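Local coordinates for protein mite allergen Der p 5 (Dermatophagoides pteronyssinus, PDB 3MQ1) that acts as an IgE-binding dust mite allergen that forms homodimers, which associate as a trimer of dimers, its physiological role in the mite being unestablished, at residues L18-L23 and D47-M52; R62-K67 and N76-K81; E25-F30 and E95-K100. One frame throughout, in Å; residues are numbered along the deposited sequence.

Contact 1: residues L18-L23 and D47-M52; sequences LALFYL and DTIIAM
Ile49 reaches from helix 36-63 toward helix 4-32 and sets its terminal methyl against two leucines, one on each of two successive turns. Its CD1 lies 4.2 Å from CD2 of Leu23 and 4.3 Å from CD2 of Leu20, so a single methyl carries both apolar contacts. The Ile49 chain is fully extended at chi2 (-180°), which gives CD1 the length needed to meet the leucine branches. Branched aliphatic residues suit such a place, since they can touch across a Leu20-Ile49 CA separation of 9.5 Å through their end methyls, and they bring no polar group that would need a partner.

The contact is sparse and lies near the point where helix 4-32 starts to splay from the antiparallel pair formed by helices 36-63 and 71-99; Leu87 and Leu91 of helix 71-99 touch Leu20 and Ile49 respectively. The leucines differ in burial: Leu23 is enclosed, and also touches Glu45 and Met46, whereas Leu20 remains partly exposed, lies close to a bound methylpentanediol, probably from the crystallisation liquor, and packs on Ile9 of the second subunit.

No hydrogen bond links the two segments. Polar work is local to each helix: Leu23 N donates to Ala19 O and Met52 N to Thr48 O, while the Thr48 hydroxyl bonds to the carbonyl of Ala44.

Contact 2: residues R62-K67 and N76-K81; sequences RLMQRK and NLEMAK. With PO4 (phosphate ion), chain U.
Leu77 pushes both of its methyl branches against Leu63 and Met64, near the C-terminal end of helix 36-63, and the dense part of the contact forms round it. CD2 meets Leu63 CD1 at 3.7 Å, the two chains roughly perpendicular, and Leu77 CD1 lies 3.7 Å from CG of Met64, where the two chains lie alongside, pointing opposite ways. Two buried leucines and a flexible thioether can mould to one another here, with Met64 along the more open edge.

Farther out the packing thins. Met64 bends at its last torsion (chi3 61°), and its CE brushes the aliphatic CG of Glu78 at 4.2 Å, leaving the carboxylate of this exposed residue to extend onward. Arg62, also exposed, turns from the other segment to a phosphate, probably from the crystallisation liquor. Arg62 NH2 donates a hydrogen bond to phosphate O3 (2.6 Å), and that from NH1 to the same oxygen is weak; O3 sits at the guanidinium edge, near its plane.

Leu63 to Arg66 form a type I turn as the chain leaves helix 36-63. Helix 71-99 then lies back along that helix, Leu77 and Ala80 packing on Leu60, and Lys81 forming a salt bridge with Asp61.

Contact 3: residues E25-F30 and E95-K100; sequences EQINHF and EARVKK
Two flat groups meet the opposite helix, and both do so obliquely. The ring of Phe30 brings CE2 to 4.0 Å from the carbonyl O of Val98 and to 4.2 Å from that residue's CG1, while Met38, Lys39 and Ile42 of helix 36-63 also touch the phenylalanine. At the guanidinium of Arg97, NH2 passes 3.6 Å from the Ile27 methyl CG2. The arginine chain bends at chi3 (69°) to bring NH2 near this methyl, and the same NH2 forms salt bridges with Glu94 and Glu31, so its charge is probably balanced by carboxylates at the margin of an apolar patch.

These residues belong to the first and third helices of an up-down-up three-helix fold. Accordingly the axes of segments 25-30 and 95-99 run in similar directions, inclined by 21°, and come within 11.6 Å; Ile27 and Val98 have the nearest CA atoms across the two segments, 7.4 Å apart.

Next to the arginine, two aliphatic methyls meet: Ile27 CG2 lies 3.9 Å from Val98 CG2. Beta-branched residues suit this site because their methyls sit close to the backbone. Phe30, with CG trans to the backbone N (chi1 172°), supplies the longer reach one turn on.

The three contacts pair the three helices in every combination: contact 1 joins 4-32 to 36-63, contact 2 joins 36-63 to 71-99, and contact 3 joins 4-32 to 71-99. Contact 3 has the largest share of buried touching residues, and no other chain of the assembly touches its segments. Contact 1, near the chain's centre, has the sparsest packing and, like contact 2, meets the second subunit. Apolar packing carries all three, but charged groups feature at the outer two, toward a phosphate in contact 2 and carboxylates in contact 3. Those two have centres 33 Å apart, whereas contacts 1 and 3 touch through Ile50 and Glu95. Every contact has one segment in an IgE-binding epitope region.

Contact 1: residues L18-L23 and D47-M52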
loop_
_atom_site.group_PDB
_atom_site.type_symbol
_atom_site.label_atom_id
_atom_site.label_comp_id
_atom_site.label_asym_id
_atom_site.label_seq_id
_atom_site.Cartn_x
_atom_site.Cartn_y
_atom_site.Cartn_z
ATOM N N LEU B 18 22.225 7.701 23.139
ATOM C CA LEU B 18 22.542 7.444 24.539
ATOM C C LEU B 18 21.782 8.386 25.464
ATOM O O LEU B 18 21.419 8.015 26.579
ATOM C CB LEU B 18 24.046 7.583 24.783
ATOM C CG LEU B 18 24.959 6.598 24.053
ATOM C CD1 LEU B 18 26.419 6.904 24.351
ATOM C CD2 LEU B 18 24.619 5.167 24.437
ATOM N N ALA B 19 21.546 9.608 24.995
ATOM C CA ALA B 19 20.863 10.617 25.797
ATOM C C ALA B 19 19.508 10.120 26.290
ATOM O O ALA B 19 19.070 10.472 27.386
ATOM C CB ALA B 19 20.704 11.905 25.005
ATOM N N LEU B 20 18.852 9.299 25.478
ATOM C CA LEU B 20 17.545 8.756 25.834
ATOM C C LEU B 20 17.668 7.545 26.755
ATOM O O LEU B 20 16.883 7.387 27.689
ATOM C CB LEU B 20 16.753 8.390 24.577
ATOM C CG LEU B 20 16.374 9.564 23.674
ATOM C CD1 LEU B 20 15.604 9.078 22.456
ATOM C CD2 LEU B 20 15.564 10.593 24.447
ATOM N N PHE B 21 18.653 6.693 26.488
ATOM C CA PHE B 21 18.907 5.539 27.341
ATOM C C PHE B 21 19.339 5.988 28.733
ATOM O O PHE B 21 18.879 5.452 29.741
ATOM C CB PHE B 21 19.972 4.626 26.727
ATOM C CG PHE B 21 19.478 3.815 25.564
ATOM C CD1 PHE B 21 18.670 2.709 25.767
ATOM C CD2 PHE B 21 19.833 4.150 24.267
ATOM C CE1 PHE B 21 18.217 1.957 24.699
ATOM C CE2 PHE B 21 19.382 3.402 23.196
ATOM C CZ PHE B 21 18.574 2.304 23.412
ATOM N N TYR B 22 20.227 6.976 28.779
ATOM C CA TYR B 22 20.684 7.543 30.042
ATOM C C TYR B 22 19.501 8.123 30.805
ATOM O O TYR B 22 19.456 8.077 32.032
ATOM C CB TYR B 22 21.735 8.625 29.792
ATOM C CG TYR B 22 22.372 9.171 31.051
ATOM C CD1 TYR B 22 23.515 8.588 31.582
ATOM C CD2 TYR B 22 21.835 10.272 31.704
ATOM C CE1 TYR B 22 24.102 9.084 32.730
ATOM C CE2 TYR B 22 22.416 10.775 32.852
ATOM C CZ TYR B 22 23.549 10.177 33.361
ATOM O OH TYR B 22 24.131 10.675 34.503
ATOM N N LEU B 23 18.543 8.669 30.063
ATOM C CA LEU B 23 17.321 9.198 30.651
ATOM C C LEU B 23 16.486 8.063 31.231
ATOM O O LEU B 23 15.990 8.154 32.354
ATOM C CB LEU B 23 16.509 9.957 29.600
ATOM C CG LEU B 23 15.180 10.556 30.061
ATOM C CD1 LEU B 23 15.417 11.658 31.082
ATOM C CD2 LEU B 23 14.393 11.085 28.874
ATOM N N ASP B 47 11.753 18.146 29.694
ATOM C CA ASP B 47 11.146 19.357 29.155
ATOM C C ASP B 47 11.978 19.929 28.012
ATOM O O ASP B 47 11.448 20.260 26.951
ATOM C CB ASP B 47 10.975 20.407 30.254
ATOM N N THR B 48 13.283 20.044 28.238
ATOM C CA THR B 48 14.189 20.601 27.240
ATOM C C THR B 48 14.139 19.799 25.945
ATOM O O THR B 48 14.057 20.366 24.855
ATOM C CB THR B 48 15.638 20.644 27.753
ATOM O OG1 THR B 48 15.691 21.371 28.987
ATOM C CG2 THR B 48 16.544 21.318 26.734
ATOM N N ILE B 49 14.190 18.478 26.073
ATOM C CA ILE B 49 14.112 17.591 24.919
ATOM C C ILE B 49 12.831 17.835 24.130
ATOM O O ILE B 49 12.857 17.944 22.904
ATOM C CB ILE B 49 14.168 16.112 25.341
ATOM C CG1 ILE B 49 15.455 15.827 26.116
ATOM C CG2 ILE B 49 14.061 15.207 24.123
ATOM C CD1 ILE B 49 15.589 14.390 26.566
ATOM N N ILE B 50 11.710 17.919 24.840
ATOM C CA ILE B 50 10.422 18.175 24.208
ATOM C C ILE B 50 10.450 19.491 23.438
ATOM O O ILE B 50 9.956 19.574 22.313
ATOM C CB ILE B 50 9.280 18.215 25.239
ATOM C CG1 ILE B 50 9.067 16.830 25.855
ATOM C CG2 ILE B 50 7.994 18.704 24.593
ATOM C CD1 ILE B 50 8.010 16.799 26.937
ATOM N N ALA B 51 11.033 20.515 24.052
ATOM C CA ALA B 51 11.156 21.821 23.415
ATOM C C ALA B 51 11.952 21.716 22.120
ATOM O O ALA B 51 11.616 22.353 21.122
ATOM C CB ALA B 51 11.810 22.813 24.363
ATOM N N MET B 52 13.008 20.909 22.143
ATOM C CA MET B 52 13.821 20.681 20.955
ATOM C C MET B 52 12.984 20.085 19.830
ATOM O O MET B 52 12.979 20.596 18.711
ATOM C CB MET B 52 14.999 19.758 21.273
ATOM C CG MET B 52 15.621 19.114 20.044
ATOM S SD MET B 52 17.122 18.185 20.412
ATOM C CE MET B 52 18.240 19.517 20.837
#

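Contact 2: residues R62-K67 and N76-K81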
loop_
_atom_site.group_PDB
_atom_site.type_symbol
_atom_site.label_atom_id
_atom_site.label_comp_id
_atom_site.label_asym_id
_atom_site.label_seq_id
_atom_site.Cartn_x
_atom_site.Cartn_y
_atom_site.Cartn_z
ATOM N N ARG B 62 8.686 24.116 7.698
ATOM C CA ARG B 62 9.144 25.158 6.790
ATOM C C ARG B 62 9.821 24.551 5.568
ATOM O O ARG B 62 9.584 24.977 4.437
ATOM C CB ARG B 62 10.114 26.098 7.508
ATOM C CG ARG B 62 9.513 26.808 8.708
ATOM C CD ARG B 62 10.594 27.391 9.603
ATOM N NE ARG B 62 10.034 27.994 10.807
ATOM C CZ ARG B 62 10.758 28.444 11.826
ATOM N NH1 ARG B 62 12.081 28.355 11.794
ATOM N NH2 ARG B 62 10.157 28.979 12.878
ATOM N N LEU B 63 10.667 23.553 5.806
ATOM C CA LEU B 63 11.392 22.881 4.734
ATOM C C LEU B 63 10.444 22.266 3.713
ATOM O O LEU B 63 10.693 22.322 2.511
ATOM C CB LEU B 63 12.309 21.802 5.310
ATOM C CG LEU B 63 13.467 22.294 6.178
ATOM C CD1 LEU B 63 14.162 21.127 6.862
ATOM C CD2 LEU B 63 14.452 23.100 5.345
ATOM N N MET B 64 9.358 21.676 4.201
ATOM C CA MET B 64 8.378 21.037 3.331
ATOM C C MET B 64 7.703 22.050 2.412
ATOM O O MET B 64 7.112 21.683 1.396
ATOM C CB MET B 64 7.325 20.299 4.163
ATOM C CG MET B 64 7.877 19.141 4.976
ATOM S SD MET B 64 6.625 18.348 6.005
ATOM C CE MET B 64 5.470 17.781 4.760
ATOM N N GLN B 65 7.798 23.325 2.774
ATOM C CA GLN B 65 7.172 24.388 1.998
ATOM C C GLN B 65 8.040 24.811 0.817
ATOM O O GLN B 65 7.606 25.583 -0.037
ATOM C CB GLN B 65 6.866 25.592 2.892
ATOM C CG GLN B 65 5.981 25.263 4.083
ATOM C CD GLN B 65 5.738 26.461 4.980
ATOM O OE1 GLN B 65 5.955 27.604 4.579
ATOM N NE2 GLN B 65 5.282 26.203 6.199
ATOM N N ARG B 66 9.267 24.301 0.773
ATOM C CA ARG B 66 10.176 24.593 -0.329
ATOM C C ARG B 66 9.634 24.004 -1.629
ATOM O O ARG B 66 8.848 23.057 -1.608
ATOM C CB ARG B 66 11.577 24.057 -0.031
ATOM C CG ARG B 66 12.191 24.624 1.241
ATOM C CD ARG B 66 13.563 24.031 1.516
ATOM N NE ARG B 66 14.556 24.461 0.535
ATOM C CZ ARG B 66 15.294 25.559 0.655
ATOM N NH1 ARG B 66 15.154 26.345 1.715
ATOM N NH2 ARG B 66 16.175 25.875 -0.285
ATOM N N LYS B 67 10.058 24.565 -2.757
ATOM C CA LYS B 67 9.484 24.205 -4.051
ATOM C C LYS B 67 10.291 23.161 -4.822
ATOM O O LYS B 67 9.728 22.383 -5.593
ATOM C CB LYS B 67 9.298 25.457 -4.914
ATOM C CG LYS B 67 10.583 26.227 -5.175
ATOM C CD LYS B 67 10.342 27.406 -6.104
ATOM C CE LYS B 67 9.823 26.946 -7.457
ATOM N N ASN B 76 11.721 12.019 3.486
ATOM C CA ASN B 76 12.693 12.176 4.562
ATOM C C ASN B 76 12.214 13.176 5.609
ATOM O O ASN B 76 12.357 12.948 6.810
ATOM C CB ASN B 76 14.052 12.607 4.006
ATOM C CG ASN B 76 14.681 11.552 3.118
ATOM O OD1 ASN B 76 14.101 10.491 2.888
ATOM N ND2 ASN B 76 15.876 11.838 2.616
ATOM N N LEU B 77 11.645 14.283 5.144
ATOM C CA LEU B 77 11.104 15.302 6.035
ATOM C C LEU B 77 9.897 14.772 6.801
ATOM O O LEU B 77 9.770 14.990 8.005
ATOM C CB LEU B 77 10.719 16.555 5.249
ATOM C CG LEU B 77 11.872 17.333 4.611
ATOM C CD1 LEU B 77 11.343 18.481 3.766
ATOM C CD2 LEU B 77 12.824 17.843 5.680
ATOM N N GLU B 78 9.011 14.077 6.092
ATOM C CA GLU B 78 7.828 13.488 6.708
ATOM C C GLU B 78 8.211 12.530 7.831
ATOM O O GLU B 78 7.654 12.588 8.926
ATOM C CB GLU B 78 6.980 12.759 5.662
ATOM C CG GLU B 78 6.311 13.673 4.647
ATOM C CD GLU B 78 5.471 12.910 3.642
ATOM O OE1 GLU B 78 5.464 11.662 3.695
ATOM O OE2 GLU B 78 4.815 13.558 2.798
ATOM N N MET B 79 9.166 11.648 7.550
ATOM C CA MET B 79 9.638 10.685 8.539
ATOM C C MET B 79 10.315 11.383 9.711
ATOM O O MET B 79 10.115 11.012 10.867
ATOM C CB MET B 79 10.604 9.687 7.900
ATOM C CG MET B 79 9.958 8.764 6.884
ATOM S SD MET B 79 8.593 7.822 7.587
ATOM C CE MET B 79 9.420 6.975 8.931
ATOM N N ALA B 80 11.120 12.394 9.405
ATOM C CA ALA B 80 11.812 13.160 10.433
ATOM C C ALA B 80 10.811 13.806 11.381
ATOM O O ALA B 80 11.038 13.877 12.589
ATOM C CB ALA B 80 12.703 14.216 9.799
ATOM N N LYS B 81 9.698 14.272 10.823
ATOM C CA LYS B 81 8.644 14.896 11.613
ATOM C C LYS B 81 7.828 13.841 12.355
ATOM O O LYS B 81 7.402 14.056 13.489
ATOM C CB LYS B 81 7.730 15.733 10.716
ATOM C CG LYS B 81 6.603 16.435 11.456
ATOM C CD LYS B 81 5.694 17.189 10.497
ATOM C CE LYS B 81 4.560 17.880 11.237
ATOM N NZ LYS B 81 3.629 18.580 10.310
HETATM P P PO4 U . 11.761 27.467 15.738
HETATM O O1 PO4 U . 10.399 26.824 15.624
HETATM O O2 PO4 U . 12.824 26.457 15.381
HETATM O O3 PO4 U . 11.863 28.631 14.785
HETATM O O4 PO4 U . 11.974 27.953 17.152
#

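Contact 3: residues E25-F30 and E95-K100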
loop_
_atom_site.group_PDB
_atom_site.type_symbol
_atom_site.label_atom_id
_atom_site.label_comp_id
_atom_site.label_asym_id
_atom_site.label_seq_id
_atom_site.Cartn_x
_atom_site.Cartn_y
_atom_site.Cartn_z
ATOM N N GLU B 25 17.443 5.287 32.340
ATOM C CA GLU B 25 18.083 4.793 33.554
ATOM C C GLU B 25 17.822 5.730 34.728
ATOM O O GLU B 25 17.624 5.284 35.858
ATOM C CB GLU B 25 19.586 4.613 33.334
ATOM C CG GLU B 25 19.935 3.733 32.143
ATOM C CD GLU B 25 19.321 2.348 32.236
ATOM O OE1 GLU B 25 19.054 1.886 33.366
ATOM O OE2 GLU B 25 19.111 1.718 31.179
ATOM N N GLN B 26 17.823 7.031 34.453
ATOM C CA GLN B 26 17.501 8.029 35.467
ATOM C C GLN B 26 16.114 7.768 36.042
ATOM O O GLN B 26 15.918 7.794 37.257
ATOM C CB GLN B 26 17.560 9.437 34.872
ATOM C CG GLN B 26 18.957 9.904 34.502
ATOM C CD GLN B 26 18.949 11.221 33.751
ATOM O OE1 GLN B 26 18.103 11.447 32.885
ATOM N NE2 GLN B 26 19.894 12.095 34.076
ATOM N N ILE B 27 15.156 7.515 35.156
ATOM C CA ILE B 27 13.787 7.225 35.564
ATOM C C ILE B 27 13.732 5.960 36.415
ATOM O O ILE B 27 12.995 5.893 37.398
ATOM C CB ILE B 27 12.862 7.057 34.343
ATOM C CG1 ILE B 27 12.920 8.304 33.457
ATOM C CG2 ILE B 27 11.434 6.779 34.788
ATOM C CD1 ILE B 27 12.058 8.213 32.217
ATOM N N ASN B 28 14.520 4.961 36.030
ATOM C CA ASN B 28 14.580 3.703 36.766
ATOM C C ASN B 28 15.044 3.900 38.205
ATOM O O ASN B 28 14.313 3.602 39.149
ATOM C CB ASN B 28 15.494 2.705 36.052
ATOM C CG ASN B 28 14.964 2.298 34.692
ATOM O OD1 ASN B 28 13.878 2.711 34.287
ATOM N ND2 ASN B 28 15.729 1.479 33.979
ATOM N N HIS B 29 16.263 4.405 38.365
ATOM C CA HIS B 29 16.828 4.650 39.687
ATOM C C HIS B 29 15.929 5.558 40.520
ATOM O O HIS B 29 15.850 5.416 41.741
ATOM C CB HIS B 29 18.226 5.261 39.571
ATOM C CG HIS B 29 18.795 5.716 40.878
ATOM N ND1 HIS B 29 19.372 4.850 41.782
ATOM C CD2 HIS B 29 18.877 6.949 41.433
ATOM C CE1 HIS B 29 19.783 5.528 42.838
ATOM N NE2 HIS B 29 19.496 6.803 42.652
ATOM N N PHE B 30 15.256 6.490 39.853
ATOM C CA PHE B 30 14.348 7.407 40.532
ATOM C C PHE B 30 13.272 6.648 41.301
ATOM O O PHE B 30 12.983 6.963 42.454
ATOM C CB PHE B 30 13.703 8.365 39.528
ATOM C CG PHE B 30 12.620 9.223 40.117
ATOM C CD1 PHE B 30 12.931 10.400 40.777
ATOM C CD2 PHE B 30 11.291 8.851 40.011
ATOM C CE1 PHE B 30 11.936 11.190 41.321
ATOM C CE2 PHE B 30 10.291 9.637 40.552
ATOM C CZ PHE B 30 10.614 10.808 41.207
ATOM N N GLU B 95 6.652 11.294 31.314
ATOM C CA GLU B 95 6.868 12.357 32.287
ATOM C C GLU B 95 5.702 12.433 33.263
ATOM O O GLU B 95 5.894 12.636 34.460
ATOM C CB GLU B 95 7.054 13.703 31.585
ATOM C CG GLU B 95 7.422 14.838 32.523
ATOM C CD GLU B 95 7.571 16.164 31.805
ATOM O OE1 GLU B 95 6.973 16.325 30.721
ATOM O OE2 GLU B 95 8.284 17.046 32.328
ATOM N N ALA B 96 4.491 12.268 32.740
ATOM C CA ALA B 96 3.292 12.278 33.566
ATOM C C ALA B 96 3.350 11.164 34.604
ATOM O O ALA B 96 3.054 11.381 35.779
ATOM C CB ALA B 96 2.049 12.138 32.702
ATOM N N ARG B 97 3.735 9.972 34.161
ATOM C CA ARG B 97 3.866 8.828 35.054
ATOM C C ARG B 97 4.932 9.099 36.111
ATOM O O ARG B 97 4.813 8.663 37.255
ATOM C CB ARG B 97 4.223 7.567 34.265
ATOM C CG ARG B 97 4.177 6.287 35.086
ATOM C CD ARG B 97 4.739 5.106 34.309
ATOM N NE ARG B 97 6.182 5.220 34.111
ATOM C CZ ARG B 97 7.089 4.742 34.956
ATOM N NH1 ARG B 97 6.707 4.115 36.060
ATOM N NH2 ARG B 97 8.383 4.889 34.697
ATOM N N VAL B 98 5.973 9.825 35.716
ATOM C CA VAL B 98 7.058 10.174 36.624
ATOM C C VAL B 98 6.593 11.167 37.685
ATOM O O VAL B 98 6.941 11.043 38.858
ATOM C CB VAL B 98 8.258 10.772 35.862
ATOM C CG1 VAL B 98 9.313 11.270 36.839
ATOM C CG2 VAL B 98 8.847 9.745 34.908
ATOM N N LYS B 99 5.804 12.149 37.262
ATOM C CA LYS B 99 5.301 13.172 38.174
ATOM C C LYS B 99 4.328 12.590 39.195
ATOM O O LYS B 99 4.343 12.974 40.365
ATOM C CB LYS B 99 4.629 14.305 37.395
ATOM C CG LYS B 99 5.578 15.112 36.524
ATOM C CD LYS B 99 4.851 16.257 35.838
ATOM C CE LYS B 99 5.803 17.095 35.001
ATOM N NZ LYS B 99 5.102 18.228 34.335
ATOM N N LYS B 100 3.486 11.664 38.750
ATOM C CA LYS B 100 2.484 11.060 39.621
ATOM C C LYS B 100 3.087 9.988 40.525
ATOM O O LYS B 100 2.387 9.085 40.984
ATOM C CB LYS B 100 1.333 10.475 38.800
ATOM C CG LYS B 100 1.741 9.343 37.872
ATOM C CD LYS B 100 0.546 8.801 37.103
#